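Local coordinates for protein endo-beta-mannanase (Rhizomucor miehei, PDB 4QP0) that probably hydrolyses internal beta-1,4-mannosidic linkages in mannans, galactomannans and glucomannans, as a secreted glycoside hydrolase family 5 enzyme built on a TIM barrel, at residues Val64-Trp69 and Gly87-Ile92; Ile78-Asp83 and Leu150-Ser155. All coordinates share one frame; numbering follows the deposited sequence.

Contact 1 (Val64-Trp69 and Gly87-Ile92)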
loop_
_atom_site.group_PDB
_atom_site.type_symbol
_atom_site.label_atom_id
_atom_site.label_comp_id
_atom_site.label_asym_id
_atom_site.label_seq_id
_atom_site.Cartn_x
_atom_site.Cartn_y
_atom_site.Cartn_z
ATOM N N VAL A 64 -2.199 0.744 20.799
ATOM C CA VAL A 64 -2.674 -0.178 19.765
ATOM C C VAL A 64 -1.489 -0.998 19.277
ATOM O O VAL A 64 -0.453 -0.445 18.918
ATOM C CB VAL A 64 -3.328 0.576 18.577
ATOM C CG1 VAL A 64 -3.819 -0.386 17.507
ATOM C CG2 VAL A 64 -4.485 1.441 19.061
ATOM N N TRP A 65 -1.626 -2.319 19.297
ATOM C CA TRP A 65 -0.624 -3.191 18.687
ATOM C C TRP A 65 -1.275 -4.401 18.098
ATOM O O TRP A 65 -2.276 -4.886 18.630
ATOM C CB TRP A 65 0.461 -3.586 19.683
ATOM C CG TRP A 65 -0.007 -4.431 20.849
ATOM C CD1 TRP A 65 -0.592 -3.991 22.039
ATOM C CD2 TRP A 65 0.075 -5.899 20.989
ATOM N NE1 TRP A 65 -0.872 -5.049 22.873
ATOM C CE2 TRP A 65 -0.497 -6.219 22.308
ATOM C CE3 TRP A 65 0.542 -6.933 20.190
ATOM C CZ2 TRP A 65 -0.582 -7.524 22.776
ATOM C CZ3 TRP A 65 0.450 -8.244 20.674
ATOM C CH2 TRP A 65 -0.098 -8.531 21.936
ATOM N N PHE A 66 -0.737 -4.882 16.977
ATOM C CA PHE A 66 -1.219 -6.127 16.367
ATOM C C PHE A 66 -0.244 -7.283 16.573
ATOM O O PHE A 66 -0.667 -8.429 16.693
ATOM C CB PHE A 66 -1.547 -5.959 14.873
ATOM C CG PHE A 66 -2.568 -4.886 14.582
ATOM C CD1 PHE A 66 -3.547 -4.551 15.510
ATOM C CD2 PHE A 66 -2.564 -4.226 13.353
ATOM C CE1 PHE A 66 -4.481 -3.559 15.228
ATOM C CE2 PHE A 66 -3.494 -3.234 13.072
ATOM C CZ PHE A 66 -4.457 -2.904 14.010
ATOM N N GLN A 67 1.053 -6.972 16.583
ATOM C CA GLN A 67 2.100 -7.953 16.887
ATOM C C GLN A 67 3.075 -7.395 17.908
ATOM O O GLN A 67 3.185 -6.179 18.079
ATOM C CB GLN A 67 2.893 -8.326 15.643
ATOM C CG GLN A 67 2.277 -9.387 14.763
ATOM C CD GLN A 67 2.923 -9.410 13.389
ATOM O OE1 GLN A 67 2.883 -8.419 12.646
ATOM N NE2 GLN A 67 3.515 -10.540 13.041
ATOM N N GLN A 68 3.800 -8.297 18.560
ATOM C CA GLN A 68 4.683 -7.948 19.663
ATOM C C GLN A 68 5.489 -9.175 20.077
ATOM O O GLN A 68 5.004 -10.305 20.007
ATOM C CB GLN A 68 3.855 -7.385 20.825
ATOM C CG GLN A 68 4.357 -7.651 22.231
ATOM C CD GLN A 68 3.385 -7.147 23.283
ATOM O OE1 GLN A 68 2.990 -5.977 23.276
ATOM N NE2 GLN A 68 2.996 -8.031 24.195
ATOM N N TRP A 69 6.732 -8.940 20.482
ATOM C CA TRP A 69 7.599 -10.008 20.934
ATOM C C TRP A 69 7.371 -10.295 22.384
ATOM O O TRP A 69 7.290 -9.381 23.207
ATOM C CB TRP A 69 9.051 -9.646 20.705
ATOM C CG TRP A 69 9.972 -10.795 21.009
ATOM C CD1 TRP A 69 10.780 -10.965 22.130
ATOM C CD2 TRP A 69 10.187 -12.000 20.198
ATOM N NE1 TRP A 69 11.475 -12.150 22.061
ATOM C CE2 TRP A 69 11.165 -12.820 20.932
ATOM C CE3 TRP A 69 9.699 -12.460 18.978
ATOM C CZ2 TRP A 69 11.616 -14.039 20.444
ATOM C CZ3 TRP A 69 10.160 -13.692 18.499
ATOM C CH2 TRP A 69 11.094 -14.462 19.215
ATOM N N GLY A 87 -9.595 -6.118 16.413
ATOM C CA GLY A 87 -10.991 -5.708 16.477
ATOM C C GLY A 87 -11.174 -4.303 15.926
ATOM O O GLY A 87 -12.249 -3.960 15.411
ATOM N N ARG A 88 -10.118 -3.491 16.040
ATOM C CA ARG A 88 -10.063 -2.175 15.400
ATOM C C ARG A 88 -10.141 -2.293 13.870
ATOM O O ARG A 88 -10.739 -1.438 13.197
ATOM C CB ARG A 88 -8.792 -1.424 15.800
ATOM C CG ARG A 88 -8.821 -0.800 17.190
ATOM C CD ARG A 88 -7.606 0.093 17.401
ATOM N NE ARG A 88 -7.773 0.998 18.532
ATOM C CZ ARG A 88 -8.261 2.237 18.452
ATOM N NH1 ARG A 88 -8.638 2.752 17.283
ATOM N NH2 ARG A 88 -8.370 2.971 19.552
ATOM N N ILE A 89 -9.533 -3.345 13.322
ATOM C CA ILE A 89 -9.610 -3.595 11.883
ATOM C C ILE A 89 -11.035 -4.014 11.516
ATOM O O ILE A 89 -11.595 -3.499 10.542
ATOM C CB ILE A 89 -8.559 -4.621 11.404
ATOM C CG1 ILE A 89 -7.142 -4.133 11.717
ATOM C CG2 ILE A 89 -8.699 -4.899 9.913
ATOM C CD1 ILE A 89 -6.771 -2.785 11.120
ATOM N N ASP A 90 -11.619 -4.911 12.321
ATOM C CA ASP A 90 -13.003 -5.358 12.147
ATOM C C ASP A 90 -13.932 -4.153 11.993
ATOM O O ASP A 90 -14.798 -4.131 11.127
ATOM C CB ASP A 90 -13.466 -6.212 13.343
ATOM C CG ASP A 90 -12.792 -7.600 13.415
ATOM O OD1 ASP A 90 -11.964 -7.969 12.552
ATOM O OD2 ASP A 90 -13.109 -8.343 14.362
ATOM N N TYR A 91 -13.742 -3.150 12.841
ATOM C CA TYR A 91 -14.577 -1.961 12.809
ATOM C C TYR A 91 -14.331 -1.141 11.548
ATOM O O TYR A 91 -15.268 -0.588 10.969
ATOM C CB TYR A 91 -14.384 -1.119 14.072
ATOM C CG TYR A 91 -15.289 0.094 14.119
ATOM C CD1 TYR A 91 -16.636 -0.022 14.476
ATOM C CD2 TYR A 91 -14.803 1.362 13.788
ATOM C CE1 TYR A 91 -17.469 1.093 14.509
ATOM C CE2 TYR A 91 -15.629 2.479 13.817
ATOM C CZ TYR A 91 -16.952 2.341 14.179
ATOM O OH TYR A 91 -17.756 3.455 14.204
ATOM N N ILE A 92 -13.072 -1.079 11.115
ATOM C CA ILE A 92 -12.721 -0.358 9.892
ATOM C C ILE A 92 -13.409 -0.984 8.677
ATOM O O ILE A 92 -14.059 -0.280 7.894
ATOM C CB ILE A 92 -11.194 -0.274 9.690
ATOM C CG1 ILE A 92 -10.589 0.695 10.706
ATOM C CG2 ILE A 92 -10.857 0.185 8.276
ATOM C CD1 ILE A 92 -9.091 0.540 10.891
#
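Val64 and Phe66 meet Arg88 and Ile89 in a largely apolar, buried contact between the loop that runs into strand 67-70 and the first turn of helix 87-98, on the periphery of the TIM barrel. The backbones stay well apart, the nearest CA atoms being those of Val64 and Arg88 at 8.8 Å, and 182 Å² of surface is buried, nearly all of it by four residues. Two pairs account for it. Val64 lays its two methyls one after the other along the same side of the Arg88 stem: CG1, opposite the backbone N (chi1 180°), lies 3.8 Å from Arg88 CD, while CG2 touches CD and reaches Arg88 NE at 3.4 Å, approaching the guanidinium obliquely. That stem is extended from CG to NE, which carries its polar end beyond the valine; there NH1 bonds to Ser32 O and NE to Asp83 O, so the guanidinium is held from two loops while its aliphatic part packs. The second pair is Phe66 and Ile89. The far corner of the ring touches the isoleucine arm, Phe66 CZ standing 3.7 Å from Ile89 CD1 and Phe66 CE2 4.0 Å from Ile89 CG1, a skewed approach. Neighbouring elements extend this packing: Phe66 also touches Tyr145 of helix 136-151, Ile89 rests on Leu56 and Tyr161, and one turn further along its helix Ile92 packs on Val37 and Phe41 of helix 34-47.

Contact 2 (Ile78-Asp83 and Leu150-Ser155); sequences INDNSD and LNRENS
Asp80 and Arg152 form a single surface salt bridge at the periphery of the TIM barrel, between the loop that follows the small antiparallel hairpin 67-78 and leads to helix 87-98, and the chain leaving helix 136-151. Along 150-155, Leu150 and Asn151 are the last helical residues, Leu150 packing on helix 192-209. Arg152 is the first to leave helical backbone angles (psi 131°), and it carries the contact. A chi1 of -168° swings its CG away from the backbone N and beside the carbonyl carbon, and the chain stays extended to NE, projecting the guanidinium to the loop 78-83, whose nearest CA, that of Asp80, is 9.1 Å from Arg152 CA. Asp80 OD1 comes to the guanidinium edge, near its plane, and the carboxylate and guanidinium planes differ by 21°. NH2 makes the closer salt bridge, to Asp90 OD2, so the guanidinium spans two carboxylates and the Asp80 pair is the longer of the two. On the facing segment, two successive Asx turns shape the acidic loop: Asn79 OD1 takes Asn81 N at 3.0 Å, and Asn81 OD1 takes Asp83 N at 2.7 Å, each donor lying above the carbonyl plane. Asp80 OD1 is chiefly hydrogen-bonded to His148 NE2, and its salt bridge to Arg152 NH1, at 3.2 Å, is secondary.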
loop_
_atom_site.group_PDB
_atom_site.type_symbol
_atom_site.label_atom_id
_atom_site.label_comp_id
_atom_site.label_asym_id
_atom_site.label_seq_id
_atom_site.Cartn_x
_atom_site.Cartn_y
_atom_site.Cartn_z
ATOM N N ILE A 78 0.180 -12.403 18.739
ATOM C CA ILE A 78 -0.777 -11.593 17.976
ATOM C C ILE A 78 -1.925 -11.121 18.871
ATOM O O ILE A 78 -2.395 -11.867 19.727
ATOM C CB ILE A 78 -1.332 -12.383 16.766
ATOM C CG1 ILE A 78 -0.191 -12.778 15.813
ATOM C CG2 ILE A 78 -2.406 -11.581 16.036
ATOM C CD1 ILE A 78 -0.565 -13.804 14.761
ATOM N N ASN A 79 -2.379 -9.887 18.652
ATOM C CA ASN A 79 -3.401 -9.256 19.489
ATOM C C ASN A 79 -4.800 -9.239 18.885
ATOM O O ASN A 79 -5.100 -8.423 18.009
ATOM C CB ASN A 79 -2.978 -7.827 19.841
ATOM C CG ASN A 79 -3.908 -7.164 20.841
ATOM O OD1 ASN A 79 -4.645 -7.839 21.567
ATOM N ND2 ASN A 79 -3.875 -5.829 20.889
ATOM N N ASP A 80 -5.663 -10.114 19.393
ATOM C CA ASP A 80 -7.048 -10.201 18.931
ATOM C C ASP A 80 -7.999 -9.290 19.708
ATOM O O ASP A 80 -9.210 -9.327 19.475
ATOM C CB ASP A 80 -7.553 -11.645 19.017
ATOM C CG ASP A 80 -6.823 -12.593 18.067
ATOM O OD1 ASP A 80 -6.746 -12.302 16.849
ATOM O OD2 ASP A 80 -6.350 -13.646 18.544
ATOM N N ASN A 81 -7.470 -8.479 20.625
ATOM C CA ASN A 81 -8.313 -7.612 21.457
ATOM C C ASN A 81 -9.222 -6.684 20.647
ATOM O O ASN A 81 -8.834 -6.175 19.594
ATOM C CB ASN A 81 -7.476 -6.786 22.441
ATOM C CG ASN A 81 -8.331 -5.995 23.418
ATOM O OD1 ASN A 81 -8.649 -4.832 23.188
ATOM N ND2 ASN A 81 -8.723 -6.635 24.504
ATOM N N SER A 82 -10.428 -6.476 21.165
ATOM C CA SER A 82 -11.430 -5.628 20.539
ATOM C C SER A 82 -10.991 -4.167 20.428
ATOM O O SER A 82 -11.270 -3.511 19.424
ATOM C CB SER A 82 -12.741 -5.714 21.328
ATOM O OG SER A 82 -13.259 -7.037 21.342
ATOM N N ASP A 83 -10.298 -3.673 21.454
ATOM C CA ASP A 83 -10.010 -2.238 21.591
ATOM C C ASP A 83 -8.557 -1.872 21.339
ATOM O O ASP A 83 -8.253 -0.737 20.955
ATOM C CB ASP A 83 -10.398 -1.754 22.989
ATOM C CG ASP A 83 -11.845 -2.046 23.323
ATOM O OD1 ASP A 83 -12.741 -1.471 22.658
ATOM O OD2 ASP A 83 -12.083 -2.853 24.252
ATOM N N LEU A 150 -5.754 -13.255 7.358
ATOM C CA LEU A 150 -6.663 -13.717 6.294
ATOM C C LEU A 150 -7.782 -14.625 6.819
ATOM O O LEU A 150 -8.897 -14.609 6.287
ATOM C CB LEU A 150 -5.905 -14.445 5.175
ATOM C CG LEU A 150 -4.682 -13.846 4.473
ATOM C CD1 LEU A 150 -4.401 -14.605 3.186
ATOM C CD2 LEU A 150 -4.837 -12.371 4.181
ATOM N N ASN A 151 -7.467 -15.416 7.847
ATOM C CA ASN A 151 -8.425 -16.354 8.436
ATOM C C ASN A 151 -9.368 -15.737 9.467
ATOM O O ASN A 151 -10.434 -16.291 9.738
ATOM C CB ASN A 151 -7.703 -17.560 9.049
ATOM C CG ASN A 151 -7.244 -18.555 8.004
ATOM O OD1 ASN A 151 -8.031 -19.002 7.167
ATOM N ND2 ASN A 151 -5.967 -18.911 8.045
ATOM N N ARG A 152 -8.982 -14.596 10.034
ATOM C CA ARG A 152 -9.769 -13.960 11.081
ATOM C C ARG A 152 -11.226 -13.789 10.679
ATOM O O ARG A 152 -11.516 -13.314 9.586
ATOM C CB ARG A 152 -9.182 -12.601 11.471
ATOM C CG ARG A 152 -9.793 -12.044 12.747
ATOM C CD ARG A 152 -9.419 -10.598 13.027
ATOM N NE ARG A 152 -10.364 -9.970 13.960
ATOM C CZ ARG A 152 -10.392 -10.184 15.277
ATOM N NH1 ARG A 152 -9.532 -11.014 15.853
ATOM N NH2 ARG A 152 -11.288 -9.563 16.022
ATOM N N GLU A 153 -12.134 -14.191 11.563
ATOM C CA GLU A 153 -13.542 -13.837 11.418
ATOM C C GLU A 153 -13.756 -12.406 11.917
ATOM O O GLU A 153 -13.227 -12.015 12.967
ATOM C CB GLU A 153 -14.432 -14.801 12.205
ATOM C CG GLU A 153 -15.925 -14.609 11.974
ATOM C CD GLU A 153 -16.778 -15.476 12.882
ATOM O OE1 GLU A 153 -16.803 -15.226 14.108
ATOM O OE2 GLU A 153 -17.435 -16.401 12.365
ATOM N N ASN A 154 -14.540 -11.634 11.174
ATOM C CA ASN A 154 -14.880 -10.285 11.597
ATOM C C ASN A 154 -15.823 -10.396 12.778
ATOM O O ASN A 154 -16.939 -10.894 12.635
ATOM C CB ASN A 154 -15.550 -9.524 10.458
ATOM C CG ASN A 154 -15.635 -8.032 10.719
ATOM O OD1 ASN A 154 -16.160 -7.586 11.746
ATOM N ND2 ASN A 154 -15.121 -7.249 9.781
ATOM N N SER A 155 -15.380 -9.931 13.943
ATOM C CA SER A 155 -16.174 -10.068 15.169
ATOM C C SER A 155 -17.447 -9.213 15.177
ATOM O O SER A 155 -18.321 -9.413 16.024
ATOM C CB SER A 155 -15.318 -9.800 16.413
ATOM O OG SER A 155 -15.000 -8.425 16.548
#

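How the contacts relate
Contact 1 is buried and contact 2 lies at the surface, yet their centres are only 7 Å apart. Their segments alternate along the chain: 78-83 of contact 2 lies between the two segments of contact 1. Chemistry follows place: contact 1 relies on methyls, a ring and an arginine stem, and buries nearly twice the area of contact 2 (182 against 98 Å²), which depends on one charge pair. Asp90 links them: its OD2 lies 2.7 Å from Arg152 NH2 in a salt bridge and 2.8 Å from Ser155 N, a probable hydrogen bond. Helix 87-98 is thereby joined to the chain after helix 136-151, while Ile78 CG2 packs on Phe66 O.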